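Local coordinates for uncharacterized protein Rv2277c (Mycobacterium tuberculosis, PDB 5VUG), which is uncharacterised but carries a TIM-barrel glycerophosphodiester phosphodiesterase domain and probably hydrolyses phosphoric diesters, at residues P59-P71 against L80-P92. Residues are numbered along the deposited sequence; the frame is centred on the assembly and turned at random.
Sequences PSDLATLTDGAGP and LQQLNAGWNFTTP
Two loops flanking the short helix 77-80 of this TIM-barrel domain meet where the D67 carboxylate and the T64 carbonyl accept N-H groups of N84 and N88. D67 OD1 takes the N84 backbone N at 2.9 Å, nearly straight (166°), on the syn side but tilted out of the carboxylate plane. With CG anti to the backbone N (chi1 -170°), W87 lays its indole against D67 CB, which sits 3.6 Å from the centroid of the six-membered ring, a CH-pi contact over the face, only 12° off the normal. From N88, ND2 reaches T64 O at 2.9 Å; the donor stands above the carbonyl plane, yet the acceptor lies close to the N88 amide plane. Two waters extend this seam: one bridges A63 O, T66 O and N88 ND2, the other L65 O and N88 N. At the far end, L62 CD1 packs against L80 CD2 at 3.8 Å and L83 CD1 at 3.9 Å, crossing near a right angle. An ST turn, G68 N to T66 OG1, shapes the first loop, and an Asx turn at N84 the second. The first loop follows strand 54-56; the second leads toward helix 109-114, with R100 binding N88 OD1 and making a cation-pi contact with W87.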
# COMPACT_ATOMS: atom_id res chain seq x y z
N PRO A 59 25.96 9.47 -6.27
CA PRO A 59 25.65 8.50 -7.33
C PRO A 59 26.50 7.24 -7.25
O PRO A 59 27.55 7.19 -6.60
CB PRO A 59 25.95 9.28 -8.62
CG PRO A 59 25.79 10.71 -8.24
CD PRO A 59 26.34 10.78 -6.84
N SER A 60 26.04 6.20 -7.94
CA SER A 60 26.82 4.96 -7.95
C SER A 60 28.08 5.09 -8.81
O SER A 60 29.08 4.42 -8.54
CB SER A 60 25.95 3.78 -8.38
OG SER A 60 25.39 4.02 -9.65
N ASP A 61 28.06 5.94 -9.83
CA ASP A 61 29.21 6.12 -10.71
C ASP A 61 29.69 7.57 -10.69
O ASP A 61 28.88 8.51 -10.67
CB ASP A 61 28.94 5.68 -12.15
CG ASP A 61 30.22 5.41 -12.92
OD1 ASP A 61 30.81 6.36 -13.51
OD2 ASP A 61 30.67 4.23 -12.91
N LEU A 62 31.01 7.72 -10.71
CA LEU A 62 31.64 9.04 -10.74
C LEU A 62 31.26 9.86 -11.97
O LEU A 62 31.35 11.09 -11.93
CB LEU A 62 33.16 8.88 -10.62
CG LEU A 62 33.64 8.40 -9.24
CD1 LEU A 62 35.04 7.84 -9.32
CD2 LEU A 62 33.59 9.56 -8.26
N ALA A 63 30.87 9.22 -13.07
CA ALA A 63 30.55 9.99 -14.27
C ALA A 63 29.32 10.87 -14.10
O ALA A 63 29.17 11.85 -14.83
CB ALA A 63 30.37 9.06 -15.47
N THR A 64 28.43 10.55 -13.16
CA THR A 64 27.19 11.30 -13.05
C THR A 64 27.45 12.76 -12.71
O THR A 64 26.79 13.66 -13.26
CB THR A 64 26.27 10.63 -12.03
OG1 THR A 64 25.96 9.31 -12.47
CG2 THR A 64 24.97 11.42 -11.87
N LEU A 65 28.43 13.03 -11.85
CA LEU A 65 28.68 14.39 -11.39
C LEU A 65 30.12 14.87 -11.54
O LEU A 65 30.41 16.01 -11.15
CB LEU A 65 28.23 14.55 -9.92
CG LEU A 65 26.77 14.21 -9.64
CD1 LEU A 65 26.52 14.19 -8.12
CD2 LEU A 65 25.84 15.22 -10.32
N THR A 66 31.03 14.05 -12.07
CA THR A 66 32.43 14.44 -12.16
C THR A 66 32.97 14.20 -13.56
O THR A 66 32.29 13.67 -14.45
CB THR A 66 33.33 13.69 -11.14
OG1 THR A 66 33.66 12.40 -11.65
CG2 THR A 66 32.65 13.54 -9.76
N ASP A 67 34.24 14.59 -13.75
CA ASP A 67 34.96 14.33 -14.98
C ASP A 67 35.64 12.96 -15.01
O ASP A 67 36.36 12.66 -15.96
CB ASP A 67 35.96 15.45 -15.28
CG ASP A 67 36.87 15.76 -14.10
OD1 ASP A 67 36.45 15.61 -12.93
OD2 ASP A 67 38.02 16.16 -14.34
N GLY A 68 35.42 12.13 -13.99
CA GLY A 68 35.92 10.77 -13.96
C GLY A 68 34.81 9.75 -14.16
O GLY A 68 33.63 10.09 -14.29
N ALA A 69 35.20 8.48 -14.18
CA ALA A 69 34.26 7.39 -14.40
C ALA A 69 34.60 6.21 -13.50
O ALA A 69 35.77 5.96 -13.20
CB ALA A 69 34.24 6.92 -15.87
N GLY A 70 33.57 5.48 -13.08
CA GLY A 70 33.74 4.28 -12.29
C GLY A 70 33.19 4.45 -10.89
O GLY A 70 32.82 5.55 -10.48
N PRO A 71 33.11 3.37 -10.12
CA PRO A 71 32.61 3.48 -8.75
C PRO A 71 33.62 4.20 -7.86
O PRO A 71 34.82 4.23 -8.13
CB PRO A 71 32.44 2.02 -8.31
CG PRO A 71 33.38 1.25 -9.18
CD PRO A 71 33.50 1.99 -10.47
N LEU A 80 40.36 10.64 -6.15
CA LEU A 80 39.02 11.21 -6.04
C LEU A 80 39.08 12.71 -5.82
O LEU A 80 38.27 13.46 -6.38
CB LEU A 80 38.26 10.55 -4.90
CG LEU A 80 37.89 9.08 -5.14
CD1 LEU A 80 37.61 8.36 -3.83
CD2 LEU A 80 36.70 9.01 -6.06
N GLN A 81 40.03 13.18 -5.00
CA GLN A 81 40.10 14.60 -4.70
C GLN A 81 40.60 15.43 -5.87
O GLN A 81 40.53 16.67 -5.82
CB GLN A 81 40.96 14.83 -3.45
CG GLN A 81 40.30 14.35 -2.17
CD GLN A 81 41.13 14.68 -0.94
OE1 GLN A 81 42.15 14.04 -0.68
NE2 GLN A 81 40.70 15.68 -0.18
N GLN A 82 41.08 14.79 -6.94
CA GLN A 82 41.39 15.50 -8.17
C GLN A 82 40.19 15.66 -9.09
O GLN A 82 40.26 16.45 -10.04
CB GLN A 82 42.53 14.78 -8.91
CG GLN A 82 43.86 14.85 -8.19
CD GLN A 82 44.36 16.27 -8.03
OE1 GLN A 82 44.51 16.77 -6.91
NE2 GLN A 82 44.61 16.94 -9.15
N LEU A 83 39.08 14.96 -8.83
CA LEU A 83 37.91 15.05 -9.68
C LEU A 83 37.08 16.27 -9.32
O LEU A 83 36.96 16.64 -8.15
CB LEU A 83 37.05 13.79 -9.57
CG LEU A 83 37.75 12.48 -9.95
CD1 LEU A 83 36.81 11.28 -9.72
CD2 LEU A 83 38.23 12.53 -11.40
N ASN A 84 36.48 16.88 -10.34
CA ASN A 84 35.65 18.07 -10.17
C ASN A 84 34.20 17.61 -10.06
O ASN A 84 33.59 17.24 -11.07
CB ASN A 84 35.86 18.99 -11.37
CG ASN A 84 35.03 20.25 -11.29
OD1 ASN A 84 34.27 20.46 -10.35
ND2 ASN A 84 35.19 21.12 -12.28
N ALA A 85 33.65 17.64 -8.84
CA ALA A 85 32.27 17.25 -8.57
C ALA A 85 31.25 18.34 -8.95
O ALA A 85 30.06 18.19 -8.66
CB ALA A 85 32.10 16.86 -7.10
N GLY A 86 31.70 19.43 -9.56
CA GLY A 86 30.82 20.41 -10.15
C GLY A 86 30.71 20.27 -11.65
O GLY A 86 30.14 21.16 -12.31
N TRP A 87 31.22 19.18 -12.21
CA TRP A 87 31.39 19.06 -13.66
C TRP A 87 30.07 19.22 -14.40
O TRP A 87 30.04 19.80 -15.50
CB TRP A 87 31.97 17.69 -13.97
CG TRP A 87 32.42 17.51 -15.39
CD1 TRP A 87 31.80 16.78 -16.37
CD2 TRP A 87 33.60 18.05 -15.97
NE1 TRP A 87 32.53 16.84 -17.53
CE2 TRP A 87 33.64 17.62 -17.31
CE3 TRP A 87 34.63 18.87 -15.49
CZ2 TRP A 87 34.67 17.96 -18.17
CZ3 TRP A 87 35.65 19.21 -16.35
CH2 TRP A 87 35.66 18.76 -17.68
N ASN A 88 28.98 18.70 -13.84
CA ASN A 88 27.68 18.67 -14.51
C ASN A 88 26.63 19.56 -13.85
O ASN A 88 25.46 19.52 -14.25
CB ASN A 88 27.19 17.23 -14.62
CG ASN A 88 27.99 16.43 -15.63
OD1 ASN A 88 28.45 16.98 -16.64
ND2 ASN A 88 28.19 15.14 -15.36
N PHE A 89 27.02 20.36 -12.87
CA PHE A 89 26.07 21.24 -12.21
C PHE A 89 25.56 22.30 -13.19
O PHE A 89 26.34 22.91 -13.92
CB PHE A 89 26.73 21.92 -11.01
CG PHE A 89 25.82 22.86 -10.26
CD1 PHE A 89 25.05 22.41 -9.20
CD2 PHE A 89 25.73 24.20 -10.62
CE1 PHE A 89 24.21 23.27 -8.52
CE2 PHE A 89 24.90 25.06 -9.94
CZ PHE A 89 24.14 24.59 -8.88
N THR A 90 24.25 22.51 -13.21
CA THR A 90 23.69 23.61 -13.97
C THR A 90 22.81 24.46 -13.07
O THR A 90 22.20 23.97 -12.12
CB THR A 90 22.89 23.14 -15.20
OG1 THR A 90 21.75 22.39 -14.78
CG2 THR A 90 23.75 22.29 -16.12
N THR A 91 22.78 25.78 -13.37
CA THR A 91 21.87 26.75 -12.78
C THR A 91 20.70 26.96 -13.72
O THR A 91 20.93 27.20 -14.92
CB THR A 91 22.60 28.08 -12.57
OG1 THR A 91 23.65 27.91 -11.61
CG2 THR A 91 21.63 29.15 -12.09
N PRO A 92 19.46 26.88 -13.24
CA PRO A 92 18.31 26.95 -14.15
C PRO A 92 18.29 28.25 -14.95
O PRO A 92 18.70 29.31 -14.47
CB PRO A 92 17.11 26.87 -13.21
CG PRO A 92 17.63 26.16 -12.01
CD PRO A 92 19.05 26.64 -11.85
O HOH W 1 30.60 13.49 -16.57
O HOH W 2 28.38 17.86 -11.23